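Local coordinates for fibrillarin-like rRNA/tRNA 2'-O-methyltransferase (Methanocaldococcus jannaschii, PDB 1FBN), which probably transfers a methyl group from S-adenosyl-L-methionine to ribose 2'-hydroxyls of rRNA and tRNA at sites chosen by a guide RNA, at residues 26-37 and 46-54; 85-96 and 113-124. One frame throughout, in Å; residues are numbered along the deposited sequence.

Contact 1: residues 26-37 and 46-54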
loop_
_atom_site.group_PDB
_atom_site.type_symbol
_atom_site.label_atom_id
_atom_site.label_comp_id
_atom_site.label_asym_id
_atom_site.label_seq_id
_atom_site.Cartn_x
_atom_site.Cartn_y
_atom_site.Cartn_z
ATOM N N ALA A 26 5.802 -8.394 9.743
ATOM C CA ALA A 26 5.945 -7.172 10.516
ATOM C C ALA A 26 6.914 -6.199 9.862
ATOM O O ALA A 26 7.591 -6.530 8.886
ATOM C CB ALA A 26 6.427 -7.513 11.930
ATOM N N THR A 27 6.922 -4.972 10.372
ATOM C CA THR A 27 7.839 -3.948 9.894
ATOM C C THR A 27 8.603 -3.427 11.115
ATOM O O THR A 27 8.151 -3.571 12.259
ATOM C CB THR A 27 7.117 -2.779 9.169
ATOM O OG1 THR A 27 6.090 -2.244 10.007
ATOM C CG2 THR A 27 6.509 -3.247 7.855
ATOM N N LYS A 28 9.798 -2.900 10.873
ATOM C CA LYS A 28 10.630 -2.353 11.934
ATOM C C LYS A 28 10.178 -0.904 12.162
ATOM O O LYS A 28 10.369 -0.039 11.306
ATOM C CB LYS A 28 12.094 -2.419 11.506
ATOM C CG LYS A 28 13.087 -2.116 12.598
ATOM C CD LYS A 28 14.502 -2.305 12.087
ATOM C CE LYS A 28 14.780 -3.756 11.753
ATOM N NZ LYS A 28 16.175 -3.943 11.267
ATOM N N SER A 29 9.540 -0.664 13.305
ATOM C CA SER A 29 9.011 0.658 13.660
ATOM C C SER A 29 10.008 1.821 13.633
ATOM O O SER A 29 11.125 1.704 14.146
ATOM C CB SER A 29 8.346 0.587 15.040
ATOM O OG SER A 29 7.813 1.844 15.429
ATOM N N ILE A 30 9.604 2.934 13.019
ATOM C CA ILE A 30 10.452 4.128 12.972
ATOM C C ILE A 30 10.090 5.126 14.089
ATOM O O ILE A 30 10.701 6.186 14.208
ATOM C CB ILE A 30 10.432 4.843 11.591
ATOM C CG1 ILE A 30 9.015 5.277 11.224
ATOM C CG2 ILE A 30 11.060 3.955 10.526
ATOM C CD1 ILE A 30 8.953 6.182 10.011
ATOM N N VAL A 31 9.065 4.794 14.871
ATOM C CA VAL A 31 8.631 5.612 16.011
ATOM C C VAL A 31 8.377 4.638 17.158
ATOM O O VAL A 31 7.247 4.198 17.393
ATOM C CB VAL A 31 7.336 6.415 15.730
ATOM C CG1 VAL A 31 6.957 7.239 16.961
ATOM C CG2 VAL A 31 7.530 7.330 14.536
ATOM N N LYS A 32 9.448 4.296 17.862
ATOM C CA LYS A 32 9.380 3.347 18.965
ATOM C C LYS A 32 8.604 3.838 20.182
ATOM O O LYS A 32 8.591 5.032 20.499
ATOM C CB LYS A 32 10.790 2.893 19.330
ATOM C CG LYS A 32 11.553 2.415 18.092
ATOM C CD LYS A 32 12.927 1.835 18.376
ATOM C CE LYS A 32 13.866 2.831 19.033
ATOM N NZ LYS A 32 13.519 3.068 20.468
ATOM N N GLY A 33 7.917 2.901 20.827
ATOM C CA GLY A 33 7.119 3.220 21.994
ATOM C C GLY A 33 5.728 3.694 21.619
ATOM O O GLY A 33 5.008 4.249 22.453
ATOM N N LYS A 34 5.339 3.467 20.368
ATOM C CA LYS A 34 4.025 3.891 19.903
ATOM C C LYS A 34 3.288 2.831 19.100
ATOM O O LYS A 34 3.861 2.183 18.223
ATOM C CB LYS A 34 4.142 5.162 19.051
ATOM C CG LYS A 34 2.798 5.774 18.634
ATOM C CD LYS A 34 2.983 6.920 17.640
ATOM C CE LYS A 34 1.740 7.798 17.530
ATOM N NZ LYS A 34 0.516 7.037 17.155
ATOM N N LYS A 35 2.019 2.636 19.441
ATOM C CA LYS A 35 1.167 1.709 18.719
ATOM C C LYS A 35 0.203 2.585 17.923
ATOM O O LYS A 35 -0.485 3.442 18.486
ATOM C CB LYS A 35 0.398 0.792 19.672
ATOM C CG LYS A 35 1.251 -0.298 20.291
ATOM C CD LYS A 35 0.399 -1.319 21.019
ATOM C CE LYS A 35 1.254 -2.420 21.627
ATOM N NZ LYS A 35 0.413 -3.478 22.248
ATOM N N VAL A 36 0.218 2.418 16.605
ATOM C CA VAL A 36 -0.644 3.190 15.719
ATOM C C VAL A 36 -2.102 2.749 15.825
ATOM O O VAL A 36 -2.996 3.584 15.980
ATOM C CB VAL A 36 -0.171 3.075 14.246
ATOM C CG1 VAL A 36 -1.120 3.821 13.313
ATOM C CG2 VAL A 36 1.238 3.626 14.110
ATOM N N TYR A 37 -2.329 1.438 15.778
ATOM C CA TYR A 37 -3.680 0.881 15.841
ATOM C C TYR A 37 -3.807 -0.334 16.764
ATOM O O TYR A 37 -4.529 -1.289 16.463
ATOM C CB TYR A 37 -4.166 0.533 14.424
ATOM C CG TYR A 37 -3.331 -0.505 13.692
ATOM C CD1 TYR A 37 -2.088 -0.178 13.140
ATOM C CD2 TYR A 37 -3.802 -1.811 13.528
ATOM C CE1 TYR A 37 -1.336 -1.131 12.440
ATOM C CE2 TYR A 37 -3.063 -2.767 12.832
ATOM C CZ TYR A 37 -1.835 -2.424 12.290
ATOM O OH TYR A 37 -1.121 -3.379 11.601
ATOM N N ASP A 46 16.311 -2.605 21.435
ATOM C CA ASP A 46 15.744 -1.297 21.130
ATOM C C ASP A 46 14.826 -1.293 19.910
ATOM O O ASP A 46 14.000 -0.395 19.756
ATOM C CB ASP A 46 16.844 -0.238 21.003
ATOM C CG ASP A 46 17.344 0.248 22.362
ATOM O OD1 ASP A 46 16.506 0.467 23.270
ATOM O OD2 ASP A 46 18.573 0.409 22.524
ATOM N N GLU A 47 14.945 -2.316 19.069
ATOM C CA GLU A 47 14.116 -2.446 17.872
ATOM C C GLU A 47 12.715 -2.937 18.228
ATOM O O GLU A 47 12.547 -3.784 19.104
ATOM C CB GLU A 47 14.750 -3.442 16.896
ATOM C CG GLU A 47 16.149 -3.076 16.428
ATOM C CD GLU A 47 16.156 -2.150 15.221
ATOM O OE1 GLU A 47 15.483 -1.093 15.258
ATOM O OE2 GLU A 47 16.848 -2.485 14.232
ATOM N N GLU A 48 11.710 -2.398 17.547
ATOM C CA GLU A 48 10.330 -2.803 17.775
ATOM C C GLU A 48 9.690 -3.244 16.465
ATOM O O GLU A 48 9.582 -2.460 15.525
ATOM C CB GLU A 48 9.523 -1.664 18.402
ATOM C CG GLU A 48 9.849 -1.416 19.872
ATOM C CD GLU A 48 8.968 -0.360 20.533
ATOM O OE1 GLU A 48 7.939 0.037 19.944
ATOM O OE2 GLU A 48 9.305 0.069 21.659
ATOM N N TYR A 49 9.324 -4.518 16.385
ATOM C CA TYR A 49 8.689 -5.049 15.188
ATOM C C TYR A 49 7.178 -5.002 15.363
ATOM O O TYR A 49 6.632 -5.602 16.287
ATOM C CB TYR A 49 9.157 -6.480 14.915
ATOM C CG TYR A 49 10.629 -6.576 14.587
ATOM C CD1 TYR A 49 11.579 -6.748 15.596
ATOM C CD2 TYR A 49 11.075 -6.492 13.270
ATOM C CE1 TYR A 49 12.938 -6.834 15.300
ATOM C CE2 TYR A 49 12.433 -6.578 12.962
ATOM C CZ TYR A 49 13.358 -6.749 13.982
ATOM O OH TYR A 49 14.698 -6.846 13.684
ATOM N N ARG A 50 6.514 -4.243 14.496
ATOM C CA ARG A 50 5.065 -4.095 14.555
ATOM C C ARG A 50 4.367 -5.142 13.706
ATOM O O ARG A 50 4.541 -5.174 12.487
ATOM C CB ARG A 50 4.643 -2.703 14.076
ATOM C CG ARG A 50 5.196 -1.554 14.888
ATOM C CD ARG A 50 4.359 -0.309 14.666
ATOM N NE ARG A 50 4.432 0.141 13.288
ATOM C CZ ARG A 50 3.390 0.490 12.538
ATOM N NH1 ARG A 50 2.152 0.451 13.015
ATOM N NH2 ARG A 50 3.597 0.885 11.294
ATOM N N ILE A 51 3.575 -5.995 14.351
ATOM C CA ILE A 51 2.835 -7.036 13.646
ATOM C C ILE A 51 1.854 -6.360 12.691
ATOM O O ILE A 51 0.990 -5.591 13.106
ATOM C CB ILE A 51 2.089 -7.965 14.635
ATOM C CG1 ILE A 51 3.097 -8.709 15.522
ATOM C CG2 ILE A 51 1.194 -8.946 13.890
ATOM C CD1 ILE A 51 4.137 -9.524 14.768
ATOM N N TRP A 52 2.044 -6.635 11.404
ATOM C CA TRP A 52 1.245 -6.071 10.315
ATOM C C TRP A 52 -0.003 -6.922 10.050
ATOM O O TRP A 52 0.044 -7.895 9.298
ATOM C CB TRP A 52 2.140 -6.011 9.074
ATOM C CG TRP A 52 1.721 -5.075 7.984
ATOM C CD1 TRP A 52 0.567 -4.342 7.905
ATOM C CD2 TRP A 52 2.460 -4.790 6.791
ATOM N NE1 TRP A 52 0.544 -3.623 6.730
ATOM C CE2 TRP A 52 1.694 -3.880 6.028
ATOM C CE3 TRP A 52 3.699 -5.221 6.292
ATOM C CZ2 TRP A 52 2.126 -3.391 4.789
ATOM C CZ3 TRP A 52 4.129 -4.733 5.058
ATOM C CH2 TRP A 52 3.342 -3.827 4.322
ATOM N N ASN A 53 -1.120 -6.521 10.647
ATOM C CA ASN A 53 -2.391 -7.240 10.535
ATOM C C ASN A 53 -3.050 -7.211 9.143
ATOM O O ASN A 53 -3.490 -6.158 8.679
ATOM C CB ASN A 53 -3.364 -6.698 11.594
ATOM C CG ASN A 53 -4.580 -7.595 11.813
ATOM O OD1 ASN A 53 -4.900 -8.460 10.998
ATOM N ND2 ASN A 53 -5.264 -7.383 12.930
ATOM N N PRO A 54 -3.147 -8.378 8.474
ATOM C CA PRO A 54 -3.756 -8.499 7.143
ATOM C C PRO A 54 -5.258 -8.213 7.139
ATOM O O PRO A 54 -5.837 -7.929 6.095
ATOM C CB PRO A 54 -3.460 -9.951 6.763
ATOM C CG PRO A 54 -3.402 -10.647 8.084
ATOM C CD PRO A 54 -2.608 -9.677 8.913
HETATM O O HOH W 1 6.350 0.821 17.726
HETATM O O HOH W 2 12.543 -0.316 15.699
#

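Contact 2: residues 85-96 and 113-124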
loop_
_atom_site.group_PDB
_atom_site.type_symbol
_atom_site.label_atom_id
_atom_site.label_comp_id
_atom_site.label_asym_id
_atom_site.label_seq_id
_atom_site.Cartn_x
_atom_site.Cartn_y
_atom_site.Cartn_z
ATOM N N ALA A 85 -6.863 5.583 8.038
ATOM C CA ALA A 85 -6.787 6.071 9.408
ATOM C C ALA A 85 -5.326 5.980 9.873
ATOM O O ALA A 85 -5.017 6.248 11.037
ATOM C CB ALA A 85 -7.697 5.247 10.317
ATOM N N GLY A 86 -4.443 5.570 8.960
ATOM C CA GLY A 86 -3.027 5.471 9.271
ATOM C C GLY A 86 -2.404 4.086 9.278
ATOM O O GLY A 86 -1.179 3.975 9.291
ATOM N N THR A 87 -3.228 3.041 9.230
ATOM C CA THR A 87 -2.747 1.652 9.264
ATOM C C THR A 87 -1.674 1.310 8.233
ATOM O O THR A 87 -0.511 1.150 8.588
ATOM C CB THR A 87 -3.912 0.638 9.144
ATOM O OG1 THR A 87 -4.862 0.876 10.189
ATOM C CG2 THR A 87 -3.400 -0.786 9.266
ATOM N N THR A 88 -2.057 1.196 6.963
ATOM C CA THR A 88 -1.086 0.864 5.924
ATOM C C THR A 88 0.010 1.928 5.790
ATOM O O THR A 88 1.189 1.586 5.694
ATOM C CB THR A 88 -1.765 0.576 4.568
ATOM O OG1 THR A 88 -2.696 -0.502 4.731
ATOM C CG2 THR A 88 -0.735 0.176 3.515
ATOM N N PRO A 89 -0.357 3.230 5.802
ATOM C CA PRO A 89 0.668 4.274 5.684
ATOM C C PRO A 89 1.760 4.180 6.754
ATOM O O PRO A 89 2.919 4.453 6.476
ATOM C CB PRO A 89 -0.147 5.556 5.825
ATOM C CG PRO A 89 -1.416 5.198 5.135
ATOM C CD PRO A 89 -1.705 3.825 5.711
ATOM N N SER A 90 1.406 3.772 7.969
ATOM C CA SER A 90 2.413 3.664 9.024
ATOM C C SER A 90 3.448 2.577 8.720
ATOM O O SER A 90 4.646 2.775 8.935
ATOM C CB SER A 90 1.762 3.432 10.390
ATOM O OG SER A 90 1.083 2.193 10.451
ATOM N N HIS A 91 2.985 1.446 8.192
ATOM C CA HIS A 91 3.876 0.340 7.853
ATOM C C HIS A 91 4.721 0.642 6.626
ATOM O O HIS A 91 5.881 0.240 6.554
ATOM C CB HIS A 91 3.088 -0.958 7.658
ATOM C CG HIS A 91 2.660 -1.603 8.940
ATOM N ND1 HIS A 91 1.376 -1.509 9.432
ATOM C CD2 HIS A 91 3.347 -2.356 9.829
ATOM C CE1 HIS A 91 1.291 -2.179 10.568
ATOM N NE2 HIS A 91 2.474 -2.704 10.831
ATOM N N VAL A 92 4.137 1.342 5.656
ATOM C CA VAL A 92 4.864 1.710 4.443
ATOM C C VAL A 92 5.994 2.673 4.822
ATOM O O VAL A 92 7.086 2.605 4.258
ATOM C CB VAL A 92 3.932 2.362 3.389
ATOM C CG1 VAL A 92 4.748 2.936 2.239
ATOM C CG2 VAL A 92 2.939 1.331 2.854
ATOM N N ALA A 93 5.730 3.536 5.807
ATOM C CA ALA A 93 6.713 4.506 6.294
ATOM C C ALA A 93 7.864 3.789 7.004
ATOM O O ALA A 93 9.009 4.244 6.965
ATOM C CB ALA A 93 6.049 5.496 7.232
ATOM N N ASP A 94 7.549 2.680 7.667
ATOM C CA ASP A 94 8.559 1.877 8.352
ATOM C C ASP A 94 9.499 1.271 7.318
ATOM O O ASP A 94 10.713 1.274 7.499
ATOM C CB ASP A 94 7.907 0.737 9.138
ATOM C CG ASP A 94 7.274 1.196 10.433
ATOM O OD1 ASP A 94 7.497 2.351 10.855
ATOM O OD2 ASP A 94 6.554 0.384 11.045
ATOM N N ILE A 95 8.920 0.735 6.243
ATOM C CA ILE A 95 9.681 0.111 5.162
ATOM C C ILE A 95 10.581 1.136 4.477
ATOM O O ILE A 95 11.796 0.960 4.406
ATOM C CB ILE A 95 8.736 -0.521 4.106
ATOM C CG1 ILE A 95 7.835 -1.564 4.770
ATOM C CG2 ILE A 95 9.544 -1.161 2.978
ATOM C CD1 ILE A 95 6.620 -1.931 3.951
ATOM N N ALA A 96 9.971 2.202 3.971
ATOM C CA ALA A 96 10.702 3.262 3.289
ATOM C C ALA A 96 11.223 4.311 4.284
ATOM O O ALA A 96 10.919 5.503 4.175
ATOM C CB ALA A 96 9.815 3.901 2.245
ATOM N N GLU A 113 -7.387 12.310 11.194
ATOM C CA GLU A 113 -7.140 10.999 11.784
ATOM C C GLU A 113 -5.784 10.458 11.347
ATOM O O GLU A 113 -5.036 9.908 12.159
ATOM C CB GLU A 113 -8.247 10.019 11.396
ATOM C CG GLU A 113 -9.632 10.473 11.822
ATOM C CD GLU A 113 -10.703 9.422 11.591
ATOM O OE1 GLU A 113 -10.591 8.636 10.622
ATOM O OE2 GLU A 113 -11.669 9.391 12.384
ATOM N N LEU A 114 -5.465 10.635 10.067
ATOM C CA LEU A 114 -4.189 10.175 9.533
ATOM C C LEU A 114 -3.033 10.896 10.231
ATOM O O LEU A 114 -2.008 10.292 10.539
ATOM C CB LEU A 114 -4.132 10.404 8.020
ATOM C CG LEU A 114 -2.845 10.005 7.282
ATOM C CD1 LEU A 114 -2.484 8.554 7.551
ATOM C CD2 LEU A 114 -3.027 10.239 5.794
ATOM N N LEU A 115 -3.223 12.185 10.499
ATOM C CA LEU A 115 -2.218 13.001 11.173
ATOM C C LEU A 115 -1.992 12.576 12.621
ATOM O O LEU A 115 -0.878 12.682 13.129
ATOM C CB LEU A 115 -2.607 14.483 11.114
ATOM C CG LEU A 115 -1.986 15.324 9.996
ATOM C CD1 LEU A 115 -2.061 14.605 8.668
ATOM C CD2 LEU A 115 -2.683 16.666 9.928
ATOM N N ASP A 116 -3.043 12.090 13.279
ATOM C CA ASP A 116 -2.941 11.645 14.668
ATOM C C ASP A 116 -2.256 10.280 14.788
ATOM O O ASP A 116 -1.469 10.046 15.709
ATOM C CB ASP A 116 -4.326 11.594 15.321
ATOM C CG ASP A 116 -5.006 12.959 15.371
ATOM O OD1 ASP A 116 -4.310 13.980 15.578
ATOM O OD2 ASP A 116 -6.244 13.010 15.204
ATOM N N ALA A 117 -2.553 9.391 13.845
ATOM C CA ALA A 117 -1.977 8.053 13.835
ATOM C C ALA A 117 -0.525 8.033 13.358
ATOM O O ALA A 117 0.295 7.289 13.891
ATOM C CB ALA A 117 -2.820 7.135 12.977
ATOM N N CYS A 118 -0.214 8.842 12.349
ATOM C CA CYS A 118 1.140 8.901 11.797
ATOM C C CYS A 118 1.913 10.098 12.324
ATOM O O CYS A 118 2.836 10.600 11.676
ATOM C CB CYS A 118 1.085 8.925 10.268
ATOM S SG CYS A 118 0.380 7.419 9.576
ATOM N N ALA A 119 1.551 10.494 13.539
ATOM C CA ALA A 119 2.134 11.624 14.252
ATOM C C ALA A 119 3.629 11.877 14.051
ATOM O O ALA A 119 4.017 12.803 13.333
ATOM C CB ALA A 119 1.822 11.501 15.744
ATOM N N GLU A 120 4.461 11.041 14.661
ATOM C CA GLU A 120 5.907 11.223 14.585
ATOM C C GLU A 120 6.640 10.632 13.379
ATOM O O GLU A 120 7.869 10.674 13.321
ATOM C CB GLU A 120 6.549 10.771 15.900
ATOM C CG GLU A 120 5.916 11.426 17.138
ATOM C CD GLU A 120 6.633 11.088 18.434
ATOM O OE1 GLU A 120 7.667 11.730 18.721
ATOM O OE2 GLU A 120 6.158 10.195 19.172
ATOM N N ARG A 121 5.893 10.084 12.422
ATOM C CA ARG A 121 6.493 9.519 11.209
ATOM C C ARG A 121 6.664 10.657 10.212
ATOM O O ARG A 121 5.811 10.901 9.361
ATOM C CB ARG A 121 5.614 8.403 10.637
ATOM C CG ARG A 121 5.645 7.145 11.483
ATOM C CD ARG A 121 4.811 6.016 10.906
ATOM N NE ARG A 121 5.290 4.722 11.389
ATOM C CZ ARG A 121 5.185 4.298 12.645
ATOM N NH1 ARG A 121 4.600 5.058 13.562
ATOM N NH2 ARG A 121 5.720 3.135 13.000
ATOM N N GLU A 122 7.786 11.352 10.335
ATOM C CA GLU A 122 8.081 12.507 9.503
ATOM C C GLU A 122 8.348 12.285 8.021
ATOM O O GLU A 122 8.428 13.254 7.266
ATOM C CB GLU A 122 9.180 13.341 10.155
ATOM C CG GLU A 122 8.733 13.917 11.492
ATOM C CD GLU A 122 9.821 14.691 12.202
ATOM O OE1 GLU A 122 10.154 15.807 11.744
ATOM O OE2 GLU A 122 10.333 14.187 13.226
ATOM N N ASN A 123 8.478 11.027 7.595
ATOM C CA ASN A 123 8.695 10.738 6.178
ATOM C C ASN A 123 7.359 10.648 5.432
ATOM O O ASN A 123 7.320 10.419 4.222
ATOM C CB ASN A 123 9.546 9.479 5.968
ATOM C CG ASN A 123 8.952 8.250 6.612
ATOM O OD1 ASN A 123 8.231 8.337 7.607
ATOM N ND2 ASN A 123 9.277 7.083 6.058
ATOM N N ILE A 124 6.268 10.829 6.175
ATOM C CA ILE A 124 4.923 10.827 5.602
ATOM C C ILE A 124 4.523 12.291 5.411
ATOM O O ILE A 124 4.492 13.070 6.367
ATOM C CB ILE A 124 3.885 10.141 6.520
ATOM C CG1 ILE A 124 4.244 8.671 6.733
ATOM C CG2 ILE A 124 2.505 10.233 5.898
ATOM C CD1 ILE A 124 3.243 7.916 7.586
#

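Contact 1: residues 26-37 and 46-54
Arg-50 pairs with Thr-27 in an antiparallel hydrogen-bonded pair, Arg-50 N giving to Thr-27 O at 2.9 Å and Thr-27 N to Arg-50 O at 3.2 Å. Two residues further, past the non-hydrogen-bonded pair Lys-28/Tyr-49, Ser-29 N donates to Glu-48 O. The side chain of Arg-50 can be followed outward: CB passes Thr-27 O, CG lies 3.8 Å from Ser-29 CB, and CD runs by the same serine. A bend at chi3 (-64°) then carries the guanidinium to the returning loop, where CZ and NH1 face Val-36 CG2, NH1 at 3.5 Å. Almost at right angles to that group stands the ring of Tyr-37. The guanidinium charge is answered from outside, NH1 by Glu-39 and NH2 by Asp-94.

Glu-48 ties the loop down. Its OE1 takes the nearly straight bond from Gly-33 N (3.0 Å, 176°) on the syn side, though well out of the carboxylate plane, and OE2 forms a salt bridge with Lys-43. A water within bonding distance of OE1, Ser-29 OG and Lys-34 O lies between strand and loop. Replacing Glu-48 by alanine would remove this carboxylate, and Gly-33 N and Lys-43 would probably be left without their partner and the loop less firmly held.

Both are inner strands of the five-stranded antiparallel sheet: 13-17 flanks 25-28, 41-44 flanks 47-51, and helix 87-95 packs against the face carrying Thr-27 and Arg-50.

Contact 2: residues 85-96 and 113-124
Arg-121 reaches helix 87-95 because its chain runs extended from CG to NE (chi3 156°), which lays the guanidinium beside Ser-90 and Asp-94. Asn-123, by contrast, has CG wedged between its backbone N and carbonyl carbon (chi1 57°), a turn that aims the amide at the end of the same helix.

The main bond of the salt bridge runs from Arg-121 NH2 to the syn lone pair of Asp-94 OD1 at 2.9 Å. NE adds a weak bond to that oxygen and another to Ser-90 O. Ser-90 CB covers one guanidinium face, while the carboxylate sits at the edge with its plane turned 50° from that of the guanidinium. Asp-94 also binds Arg-50, and two arginines sharing one buried carboxylate would be expected to favour its ionised form.

In the Rossmann-like methyltransferase fold, the loop after the first parallel strand, 77-81, leads into helix 87-95. Here that loop carries Gly-86 at the N-cap, next to Thr-87 and Thr-88, which are predicted to bind S-adenosyl-L-methionine. Helix 108-117 packs tightly on this turn: Leu-114 CD1 comes within 3.6 Å of Gly-86 CA, and a CB on the glycine would collide with Ala-117 CB. Beyond it, Cys-118 SG lies 4.2 Å from Pro-89 CB.

At the far end Asn-123 ND2 gives two bonds near its amide plane, to Ala-93 O and Ala-96 O, each 3.0 Å. Ala-93 O receives its bond on a lone pair, in the carbonyl plane; Ala-96 O is met from above its plane. The other amide atom, OD1, is buried without a hydrogen-bond partner. Between these ends, Ile-124 CG1 packs 3.7 Å from Ala-93 CB.

Overall arrangement
The two contacts follow one another along the chain, contact 1 closing before contact 2 opens, and their centres lie about 11 Å apart, on the same side of the chain's centre. Contact 1 belongs to the N-terminal antiparallel sheet, contact 2 to helices and turns flanking the seven-stranded methyltransferase sheet. Helix 87-95 joins them, with Ser-90 and Asp-94 taking part in both: Asp-94 probably accepts a hydrogen bond from Thr-27 OG1, Ser-90 OG probably accepts from Arg-50 NH2, and the ring of His-91 stacks on Trp-52. The N-terminal sheet is thereby anchored to the helix whose first turn holds part of the predicted S-adenosyl-L-methionine site, with Tyr-37 close to Thr-87.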